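Local coordinates for isocitrate dehydrogenase [NAD] subunit 2, mitochondrial (Saccharomyces cerevisiae, PDB 3BLX), which catalyses, as part of an octamer with subunit 1, the NAD-dependent oxidative decarboxylation of isocitrate to 2-oxoglutarate in the citric acid cycle, and also binds mitochondrial mRNA leaders, at residues L133-E136 against E141-G144; I160-S165 against V201-E206. All coordinates share one frame; numbering follows the deposited sequence.

Contact 1 of 2, residues L133-E136 against E141-G144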
# COMPACT_ATOMS: atom_id res chain seq x y z
N LEU B 133 32.69 35.86 -18.12
CA LEU B 133 31.27 35.76 -17.77
C LEU B 133 30.96 36.41 -16.42
O LEU B 133 31.57 36.09 -15.42
CB LEU B 133 30.83 34.30 -17.75
CG LEU B 133 29.36 34.05 -17.40
CD1 LEU B 133 28.46 34.70 -18.42
CD2 LEU B 133 29.04 32.57 -17.31
N ILE B 134 30.02 37.35 -16.39
CA ILE B 134 29.56 37.92 -15.14
C ILE B 134 28.15 37.37 -14.86
O ILE B 134 27.26 37.47 -15.68
CB ILE B 134 29.53 39.46 -15.17
CG1 ILE B 134 30.94 40.04 -15.04
CG2 ILE B 134 28.78 39.99 -13.99
CD1 ILE B 134 31.73 39.96 -16.27
N ARG B 135 27.95 36.78 -13.69
CA ARG B 135 26.64 36.24 -13.38
C ARG B 135 26.07 36.86 -12.10
O ARG B 135 26.82 37.20 -11.20
CB ARG B 135 26.70 34.72 -13.32
CG ARG B 135 26.95 34.17 -11.96
CD ARG B 135 26.04 32.93 -11.72
NE ARG B 135 26.41 32.17 -10.53
CZ ARG B 135 27.55 31.49 -10.39
NH1 ARG B 135 28.45 31.45 -11.37
NH2 ARG B 135 27.79 30.84 -9.26
N GLU B 136 24.74 37.01 -12.04
CA GLU B 136 24.07 37.52 -10.84
C GLU B 136 24.14 36.48 -9.70
O GLU B 136 24.08 35.28 -9.94
CB GLU B 136 22.62 37.86 -11.20
CG GLU B 136 22.04 39.07 -10.47
CD GLU B 136 21.63 38.79 -9.03
OE1 GLU B 136 21.36 37.61 -8.70
OE2 GLU B 136 21.58 39.74 -8.23
N GLU B 141 17.65 30.93 -8.38
CA GLU B 141 17.51 29.69 -7.64
C GLU B 141 18.25 29.70 -6.31
O GLU B 141 18.09 28.79 -5.52
CB GLU B 141 17.99 28.52 -8.50
CG GLU B 141 19.37 28.74 -9.13
CD GLU B 141 19.67 27.75 -10.25
OE1 GLU B 141 18.72 27.05 -10.69
OE2 GLU B 141 20.84 27.69 -10.69
N TYR B 142 19.04 30.73 -6.06
CA TYR B 142 19.71 30.89 -4.76
C TYR B 142 18.73 31.32 -3.66
O TYR B 142 18.75 30.78 -2.56
CB TYR B 142 20.90 31.86 -4.85
CG TYR B 142 22.09 31.29 -5.58
CD1 TYR B 142 21.98 30.09 -6.30
CD2 TYR B 142 23.33 31.95 -5.57
CE1 TYR B 142 23.06 29.56 -6.99
CE2 TYR B 142 24.42 31.42 -6.26
CZ TYR B 142 24.28 30.23 -6.96
OH TYR B 142 25.36 29.70 -7.64
N SER B 143 17.86 32.29 -3.98
CA SER B 143 16.78 32.70 -3.09
C SER B 143 15.45 31.93 -3.38
O SER B 143 14.36 32.38 -3.05
CB SER B 143 16.58 34.23 -3.11
OG SER B 143 16.09 34.72 -4.36
N GLY B 144 15.57 30.74 -3.96
CA GLY B 144 14.43 29.97 -4.39
C GLY B 144 13.71 29.15 -3.32
O GLY B 144 14.29 28.75 -2.30
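Arg135 brings the edge of its guanidinium up to the hydroxyl end of Tyr142, and this single meeting carries the contact. NH2 of Arg135 donates to OH of Tyr142 over 3.1 Å. The bond is bent, with an N-H...O angle of 142°, and the oxygen sits 26° out of the guanidinium plane. Ring and guanidinium planes are perpendicular, each group lying at the other's edge, with Tyr142 OH the atom that touches. CG of Tyr142 lies anti to the carbonyl carbon (chi1 -73°), which aims the ring from the corner at 141-143 toward the end of strand 130-136. Arginine suits its place because its long, bent chain carries N-H groups from a buried strand to the hydroxyl and toward Asp248, its long, weak ion-pair partner. Tyrosine suits the corner because its rigid ring carries a hydroxyl across to the strand; that OH also bonds weakly to Asp248, and the Tyr142 side chain packs against Arg104. A leucine in place of this arginine would probably leave Tyr142 OH without this donor and Asp248 without this positive charge. By similarity Arg135 and Arg104 bind substrate, Asp248 binds magnesium and Tyr142 is critical for catalysis, so the bond probably helps to position the tyrosine hydroxyl.

Contact 2 of 2, residues I160-S165 against V201-E206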
# COMPACT_ATOMS: atom_id res chain seq x y z
N ILE B 160 13.08 37.13 -9.85
CA ILE B 160 14.05 38.03 -10.49
C ILE B 160 13.58 39.49 -10.38
O ILE B 160 12.41 39.77 -10.60
CB ILE B 160 14.36 37.61 -11.96
CG1 ILE B 160 15.70 38.15 -12.41
CG2 ILE B 160 13.32 38.12 -12.91
CD1 ILE B 160 15.90 38.02 -13.91
N THR B 161 14.46 40.41 -10.01
CA THR B 161 14.06 41.82 -9.83
C THR B 161 14.84 42.76 -10.72
O THR B 161 16.00 42.49 -11.04
CB THR B 161 14.21 42.34 -8.37
OG1 THR B 161 15.59 42.38 -8.00
CG2 THR B 161 13.42 41.49 -7.38
N ARG B 162 14.20 43.86 -11.11
CA ARG B 162 14.84 44.93 -11.87
C ARG B 162 16.08 45.45 -11.13
O ARG B 162 17.15 45.55 -11.71
CB ARG B 162 13.83 46.05 -12.17
CG ARG B 162 14.44 47.44 -12.26
CD ARG B 162 13.50 48.44 -12.92
NE ARG B 162 13.61 48.45 -14.38
CZ ARG B 162 12.91 47.65 -15.18
NH1 ARG B 162 12.06 46.76 -14.66
NH2 ARG B 162 13.06 47.72 -16.50
N ASP B 163 15.95 45.73 -9.83
CA ASP B 163 17.07 46.27 -9.05
C ASP B 163 18.32 45.39 -9.13
O ASP B 163 19.40 45.86 -9.46
CB ASP B 163 16.68 46.49 -7.59
CG ASP B 163 15.75 47.69 -7.40
OD1 ASP B 163 15.53 48.45 -8.37
OD2 ASP B 163 15.25 47.87 -6.26
N ALA B 164 18.19 44.11 -8.82
CA ALA B 164 19.35 43.24 -8.75
C ALA B 164 19.97 43.08 -10.12
O ALA B 164 21.18 42.88 -10.23
CB ALA B 164 18.98 41.89 -8.18
N SER B 165 19.14 43.15 -11.15
CA SER B 165 19.59 43.02 -12.54
C SER B 165 20.34 44.28 -13.03
O SER B 165 21.36 44.18 -13.69
CB SER B 165 18.39 42.72 -13.45
OG SER B 165 17.93 41.40 -13.26
N VAL B 201 16.61 41.63 -20.17
CA VAL B 201 17.02 42.26 -21.43
C VAL B 201 16.62 43.74 -21.49
O VAL B 201 17.40 44.56 -21.93
CB VAL B 201 16.45 41.53 -22.66
CG1 VAL B 201 16.62 42.37 -23.92
CG2 VAL B 201 17.12 40.17 -22.84
N ASN B 202 15.42 44.08 -21.02
CA ASN B 202 14.98 45.47 -21.02
C ASN B 202 15.85 46.33 -20.14
O ASN B 202 16.15 47.46 -20.49
CB ASN B 202 13.52 45.61 -20.56
CG ASN B 202 12.52 45.18 -21.61
OD1 ASN B 202 12.89 44.91 -22.76
ND2 ASN B 202 11.25 45.11 -21.23
N VAL B 203 16.26 45.80 -19.00
CA VAL B 203 17.12 46.52 -18.09
C VAL B 203 18.48 46.77 -18.74
O VAL B 203 19.12 47.80 -18.52
CB VAL B 203 17.28 45.72 -16.79
CG1 VAL B 203 18.56 46.07 -16.08
CG2 VAL B 203 16.11 45.95 -15.90
N ALA B 204 18.93 45.82 -19.56
CA ALA B 204 20.18 45.94 -20.28
C ALA B 204 20.12 47.02 -21.36
O ALA B 204 21.09 47.71 -21.61
CB ALA B 204 20.56 44.61 -20.89
N LYS B 205 18.97 47.12 -22.03
CA LYS B 205 18.79 48.10 -23.10
C LYS B 205 18.70 49.54 -22.57
O LYS B 205 19.07 50.49 -23.25
CB LYS B 205 17.57 47.74 -23.94
CG LYS B 205 17.78 46.50 -24.80
CD LYS B 205 16.55 46.21 -25.65
CE LYS B 205 16.81 45.06 -26.61
NZ LYS B 205 15.68 44.83 -27.55
N GLU B 206 18.23 49.68 -21.33
CA GLU B 206 18.06 50.97 -20.68
C GLU B 206 19.40 51.53 -20.28
O GLU B 206 19.61 52.74 -20.26
CB GLU B 206 17.22 50.80 -19.41
CG GLU B 206 16.32 51.98 -19.07
CD GLU B 206 15.06 52.02 -19.92
OE1 GLU B 206 14.34 50.99 -20.01
OE2 GLU B 206 14.79 53.09 -20.51
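At 155°, chi1 of Val203 sets CG1 across from the residue's own amide nitrogen and turns its two methyls to different partners, while a bend at chi3 of Arg162 (-86°) turns the guanidinium toward one of them. CG2 of Val203 lies 3.5 Å above the guanidinium plane, offset toward its rim, and its nearest atom there is NH2 of Arg162 at 3.6 Å. The other branch approaches the backbone of Ser165, with Val203 CG1 4.0 Å from Ser165 C. A branched aliphatic residue suits this place: one methyl covers one face of the charged group, and the other rests against the backbone and CB of Ser165, a residue small enough to let the helices come close. Arg162 NH2 is also 5.0 Å from OE1 of the poorly ordered Glu206, too far for a salt bridge, though the opposite charges may attract weakly.

The start of helix 162-178 is held by capping: Thr161 is its N-cap, its OG1 accepting from Ala164 N at 3.2 Å, and Glu139 adds a hydrogen bond to the same hydroxyl. Thr161 O takes both N and OG of Ser165, which reach it from opposite faces of its plane, so the serine hydroxyl has a partner in the capping residue while its CB points toward Val203. Helix 195-208 thus packs beside the start of helix 162-178, where Val203 also meets Glu166 and Ile169; its Ala204 reaches Leu216 of strand 215-220, and strand 153-161, which leads into helix 162-178, pairs through Ile160 and Thr161 with a strand of the neighbouring subunit 1 chain.

Overall arrangement
The two contacts follow in series along the chain, their centres about 14 Å apart and on the same side of the chain's centre. Contact 1 joins the end of strand 130-136, in the large mixed sheet, to the start of strand 140-148; contact 2 begins where strand 153-161, the antiparallel partner of strand 140-148, passes into helix 162-178. The two-stranded arm therefore links them, and they touch directly where Glu136 OE2 packs on Ala164 CB at 3.4 Å. Contact 2 is helix packing at the base of this arm, which pairs with subunit 1; the residues of contact 1, probably used in substrate binding and catalysis, lie close to that interface, where Tyr142 packs on Ile186 of the neighbouring subunit 1.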